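DNA endonuclease I-CvuI (Chlorella vulgaris, PDB 5A77) is a LAGLIDADG-family endonuclease that binds and cuts a DNA target, probably serving in intron homing. Local coordinates at residues B[43-48]-B[89-94]. Numbering follows the deposited sequence.
Sequences VSLTVF and TTLEKL. With nucleotides of chain F.
L45 on strand 43-48 packs against T90, L91 and L94 of helix 89-94, where the axes of the short segments approach to 10.1 Å, with an angle of 57° between their N-to-C directions. The contact is small, buried and wholly apolar, with no hydrogen bond across it. L45 carries the strand's side alone: CG lies anti to the backbone N (chi1 179°), and the side chain reaches the helix through CD1. That methyl meets L94 CD1 at 3.8 Å, the two leucines crossing at a slant. More loosely, L45 CD1 approaches T90 CG2 at 4.3 Å and L91 CD2 at 4.4 Å, so one methyl faces three helix side chains. T90 turns its methyl to the strand, while its OG1 is hydrogen-bonded to S86 O within the helix. F48 turns to the bound DNA instead: C8 of DG1 of chain F lies over the centre of one ring face, T46 CG2 lies against the opposite face, offset toward the rim, and DA2 of chain F brings N7 to the ring edge. A serine in place of F48 would probably leave the C8 edge of DG1 without the ring face it rests on and take the ring packing from the T46 methyl. Segment 43-48 lies in the antiparallel sheet of the LAGLIDADG fold: L45 pairs through its backbone with V81 of strand 76-82, V43 and L91 both pack on helix 102-114, and V47 meets helices 6-22 and 55-64.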
ATOM      1  N   VAL B  43       5.638  16.000  13.578  1.00 30.45           N
ATOM      2  CA  VAL B  43       4.635  15.521  12.639  1.00 33.13           C
ATOM      3  C   VAL B  43       5.301  15.035  11.331  1.00 36.41           C
ATOM      4  O   VAL B  43       6.272  15.645  10.858  1.00 34.20           O
ATOM      5  CB  VAL B  43       3.589  16.615  12.328  1.00 31.87           C
ATOM      6  CG1 VAL B  43       2.821  17.004  13.590  1.00 36.90           C
ATOM      7  CG2 VAL B  43       4.250  17.827  11.716  1.00 30.48           C
ATOM      8  N   SER B  44       4.799  13.940  10.755  1.00 29.21           N
ATOM      9  CA  SER B  44       5.358  13.432   9.498  1.00 37.77           C
ATOM     10  C   SER B  44       4.459  12.496   8.706  1.00 39.76           C
ATOM     11  O   SER B  44       3.742  11.661   9.268  1.00 39.26           O
ATOM     12  CB  SER B  44       6.689  12.714   9.753  1.00 41.17           C
ATOM     13  OG  SER B  44       6.557  11.708  10.739  1.00 44.31           O
ATOM     14  N   LEU B  45       4.512  12.654   7.386  1.00 38.56           N
ATOM     15  CA  LEU B  45       3.999  11.652   6.465  1.00 39.86           C
ATOM     16  C   LEU B  45       5.183  10.899   5.880  1.00 41.87           C
ATOM     17  O   LEU B  45       6.100  11.515   5.335  1.00 40.50           O
ATOM     18  CB  LEU B  45       3.166  12.291   5.348  1.00 41.12           C
ATOM     19  CG  LEU B  45       2.570  11.365   4.278  1.00 39.74           C
ATOM     20  CD1 LEU B  45       1.285  11.949   3.747  1.00 44.26           C
ATOM     21  CD2 LEU B  45       3.532  11.148   3.125  1.00 44.59           C
ATOM     22  N   THR B  46       5.167   9.573   5.969  1.00 44.89           N
ATOM     23  CA  THR B  46       6.275   8.790   5.426  1.00 41.46           C
ATOM     24  C   THR B  46       5.739   7.654   4.552  1.00 40.86           C
ATOM     25  O   THR B  46       4.746   7.022   4.888  1.00 42.59           O
ATOM     26  CB  THR B  46       7.160   8.218   6.555  1.00 42.20           C
ATOM     27  OG1 THR B  46       8.004   9.256   7.070  1.00 46.05           O
ATOM     28  CG2 THR B  46       8.062   7.122   6.023  1.00 42.57           C
ATOM     29  N   VAL B  47       6.387   7.417   3.419  1.00 39.62           N
ATOM     30  CA  VAL B  47       6.017   6.331   2.521  1.00 40.91           C
ATOM     31  C   VAL B  47       7.213   5.383   2.358  1.00 43.54           C
ATOM     32  O   VAL B  47       8.347   5.827   2.150  1.00 37.70           O
ATOM     33  CB  VAL B  47       5.559   6.869   1.146  1.00 35.43           C
ATOM     34  CG1 VAL B  47       5.484   5.759   0.128  1.00 38.26           C
ATOM     35  CG2 VAL B  47       4.225   7.569   1.266  1.00 34.93           C
ATOM     36  N   PHE B  48       6.959   4.082   2.479  1.00 43.19           N
ATOM     37  CA  PHE B  48       8.020   3.081   2.419  1.00 43.93           C
ATOM     38  C   PHE B  48       8.007   2.296   1.122  1.00 43.17           C
ATOM     39  O   PHE B  48       6.948   1.931   0.623  1.00 48.22           O
ATOM     40  CB  PHE B  48       7.912   2.098   3.582  1.00 42.89           C
ATOM     41  CG  PHE B  48       7.845   2.752   4.922  1.00 45.34           C
ATOM     42  CD1 PHE B  48       9.004   3.116   5.592  1.00 46.19           C
ATOM     43  CD2 PHE B  48       6.621   2.993   5.525  1.00 43.07           C
ATOM     44  CE1 PHE B  48       8.934   3.714   6.842  1.00 42.78           C
ATOM     45  CE2 PHE B  48       6.553   3.588   6.756  1.00 45.14           C
ATOM     46  CZ  PHE B  48       7.708   3.947   7.416  1.00 42.54           C
ATOM     47  N   THR B  89       0.597  21.322   3.990  1.00 44.99           N
ATOM     48  CA  THR B  89       0.336  21.434   2.559  1.00 47.79           C
ATOM     49  C   THR B  89       0.158  20.093   1.843  1.00 45.60           C
ATOM     50  O   THR B  89      -0.607  19.992   0.890  1.00 48.56           O
ATOM     51  CB  THR B  89       1.458  22.235   1.902  1.00 48.18           C
ATOM     52  OG1 THR B  89       1.432  23.558   2.450  1.00 51.41           O
ATOM     53  CG2 THR B  89       1.276  22.326   0.399  1.00 45.96           C
ATOM     54  N   THR B  90       0.823  19.052   2.316  1.00 40.56           N
ATOM     55  CA  THR B  90       0.644  17.754   1.688  1.00 46.11           C
ATOM     56  C   THR B  90      -0.706  17.126   2.076  1.00 44.62           C
ATOM     57  O   THR B  90      -1.350  16.452   1.271  1.00 45.59           O
ATOM     58  CB  THR B  90       1.795  16.794   2.047  1.00 44.29           C
ATOM     59  OG1 THR B  90       3.031  17.368   1.606  1.00 47.09           O
ATOM     60  CG2 THR B  90       1.602  15.454   1.362  1.00 44.80           C
ATOM     61  N   LEU B  91      -1.148  17.375   3.299  1.00 41.86           N
ATOM     62  CA  LEU B  91      -2.322  16.697   3.812  1.00 44.66           C
ATOM     63  C   LEU B  91      -3.616  17.158   3.137  1.00 47.01           C
ATOM     64  O   LEU B  91      -4.446  16.308   2.779  1.00 42.32           O
ATOM     65  CB  LEU B  91      -2.397  16.865   5.326  1.00 41.34           C
ATOM     66  CG  LEU B  91      -1.395  15.889   5.954  1.00 40.83           C
ATOM     67  CD1 LEU B  91      -1.279  16.043   7.460  1.00 40.66           C
ATOM     68  CD2 LEU B  91      -1.777  14.463   5.599  1.00 46.33           C
ATOM     69  N   GLU B  92      -3.729  18.443   2.923  1.00 43.93           N
ATOM     70  CA  GLU B  92      -4.844  19.027   2.256  1.00 48.00           C
ATOM     71  C   GLU B  92      -4.960  18.572   0.802  1.00 46.69           C
ATOM     72  O   GLU B  92      -5.979  18.730   0.177  1.00 48.66           O
ATOM     73  CB  GLU B  92      -4.760  20.561   2.351  1.00 50.31           C
ATOM     74  CG  GLU B  92      -3.710  21.139   3.307  1.00 52.68           C
ATOM     75  CD  GLU B  92      -4.038  22.541   3.812  1.00 58.77           C
ATOM     76  OE1 GLU B  92      -4.744  22.656   4.823  1.00 55.47           O
ATOM     77  OE2 GLU B  92      -3.584  23.537   3.220  1.00 61.48           O
ATOM     78  N   LYS B  93      -3.899  18.021   0.254  1.00 50.34           N
ATOM     79  CA  LYS B  93      -3.890  17.453  -1.092  1.00 44.43           C
ATOM     80  C   LYS B  93      -4.533  16.089  -1.050  1.00 45.46           C
ATOM     81  O   LYS B  93      -5.387  15.774  -1.871  1.00 49.40           O
ATOM     82  CB  LYS B  93      -2.472  17.359  -1.649  1.00 46.40           C
ATOM     83  CG  LYS B  93      -2.012  18.612  -2.351  1.00 47.19           C
ATOM     84  CD  LYS B  93      -0.512  18.660  -2.424  1.00 42.73           C
ATOM     85  CE  LYS B  93      -0.039  20.003  -2.918  1.00 43.40           C
ATOM     86  NZ  LYS B  93       1.425  20.169  -2.676  1.00 53.26           N
ATOM     87  N   LEU B  94      -4.135  15.294  -0.061  1.00 45.77           N
ATOM     88  CA  LEU B  94      -4.562  13.902   0.053  1.00 43.82           C
ATOM     89  C   LEU B  94      -5.905  13.737   0.755  1.00 42.88           C
ATOM     90  O   LEU B  94      -6.705  12.880   0.383  1.00 40.43           O
ATOM     91  CB  LEU B  94      -3.492  13.099   0.794  1.00 41.04           C
ATOM     92  CG  LEU B  94      -2.155  13.148   0.050  1.00 46.19           C
ATOM     93  CD1 LEU B  94      -1.048  12.383   0.770  1.00 43.31           C
ATOM     94  CD2 LEU B  94      -2.360  12.611  -1.351  1.00 42.92           C
TER
ATOM     95  OP3  DG F   1       0.316   0.192   8.086  1.00 57.82           O
ATOM     96  P    DG F   1       0.806   0.592   6.740  1.00 60.78           P
ATOM     97  OP1  DG F   1       0.983  -0.656   5.956  1.00 57.82           O
ATOM     98  OP2  DG F   1      -0.099   1.646   6.226  1.00 56.86           O
ATOM     99  O5'  DG F   1       2.232   1.299   6.894  1.00 56.74           O
ATOM    100  C5'  DG F   1       3.438   0.513   6.967  1.00 54.93           C
ATOM    101  C4'  DG F   1       3.836   0.338   8.416  1.00 50.00           C
ATOM    102  O4'  DG F   1       5.173  -0.211   8.536  1.00 46.26           O
ATOM    103  C3'  DG F   1       3.836   1.620   9.227  1.00 48.00           C
ATOM    104  O3'  DG F   1       3.194   1.346  10.414  1.00 50.62           O
ATOM    105  C2'  DG F   1       5.329   1.904   9.448  1.00 45.18           C
ATOM    106  C1'  DG F   1       5.862   0.495   9.546  1.00 45.09           C
ATOM    107  N9   DG F   1       7.288   0.336   9.295  1.00 42.15           N
ATOM    108  C8   DG F   1       7.991   0.737   8.181  1.00 41.72           C
ATOM    109  N7   DG F   1       9.250   0.384   8.212  1.00 41.20           N
ATOM    110  C5   DG F   1       9.377  -0.313   9.408  1.00 41.35           C
ATOM    111  C6   DG F   1      10.503  -0.935   9.986  1.00 41.96           C
ATOM    112  O6   DG F   1      11.650  -0.993   9.550  1.00 44.74           O
ATOM    113  N1   DG F   1      10.200  -1.527  11.204  1.00 40.96           N
ATOM    114  C2   DG F   1       8.967  -1.523  11.788  1.00 41.27           C
ATOM    115  N2   DG F   1       8.865  -2.158  12.966  1.00 43.35           N
ATOM    116  N3   DG F   1       7.899  -0.944  11.259  1.00 41.97           N
ATOM    117  C4   DG F   1       8.179  -0.359  10.076  1.00 39.95           C
ATOM    118  P    DA F   2       2.104   2.349  11.008  1.00 47.08           P
ATOM    119  OP1  DA F   2       0.811   1.640  11.117  1.00 55.80           O
ATOM    120  OP2  DA F   2       2.140   3.625  10.257  1.00 48.11           O
ATOM    121  O5'  DA F   2       2.688   2.561  12.463  1.00 58.45           O
ATOM    122  C5'  DA F   2       3.488   1.525  13.006  1.00 53.79           C
ATOM    123  C4'  DA F   2       4.695   2.082  13.728  1.00 52.83           C
ATOM    124  O4'  DA F   2       5.872   2.036  12.877  1.00 48.70           O
ATOM    125  C3'  DA F   2       4.576   3.543  14.199  1.00 49.96           C
ATOM    126  O3'  DA F   2       4.954   3.594  15.562  1.00 54.75           O
ATOM    127  C2'  DA F   2       5.588   4.273  13.298  1.00 46.41           C
ATOM    128  C1'  DA F   2       6.617   3.167  13.178  1.00 43.90           C
ATOM    129  N9   DA F   2       7.674   3.329  12.195  1.00 42.06           N
ATOM    130  C8   DA F   2       7.695   4.117  11.067  1.00 40.27           C
ATOM    131  N7   DA F   2       8.831   4.039  10.395  1.00 41.14           N
ATOM    132  C5   DA F   2       9.593   3.145  11.143  1.00 38.38           C
ATOM    133  C6   DA F   2      10.892   2.625  10.984  1.00 42.18           C
ATOM    134  N6   DA F   2      11.707   2.950   9.957  1.00 42.12           N
ATOM    135  N1   DA F   2      11.337   1.755  11.924  1.00 40.75           N
ATOM    136  C2   DA F   2      10.543   1.441  12.937  1.00 38.94           C
ATOM    137  N3   DA F   2       9.313   1.859  13.191  1.00 41.53           N
ATOM    138  C4   DA F   2       8.894   2.717  12.250  1.00 41.61           C
TER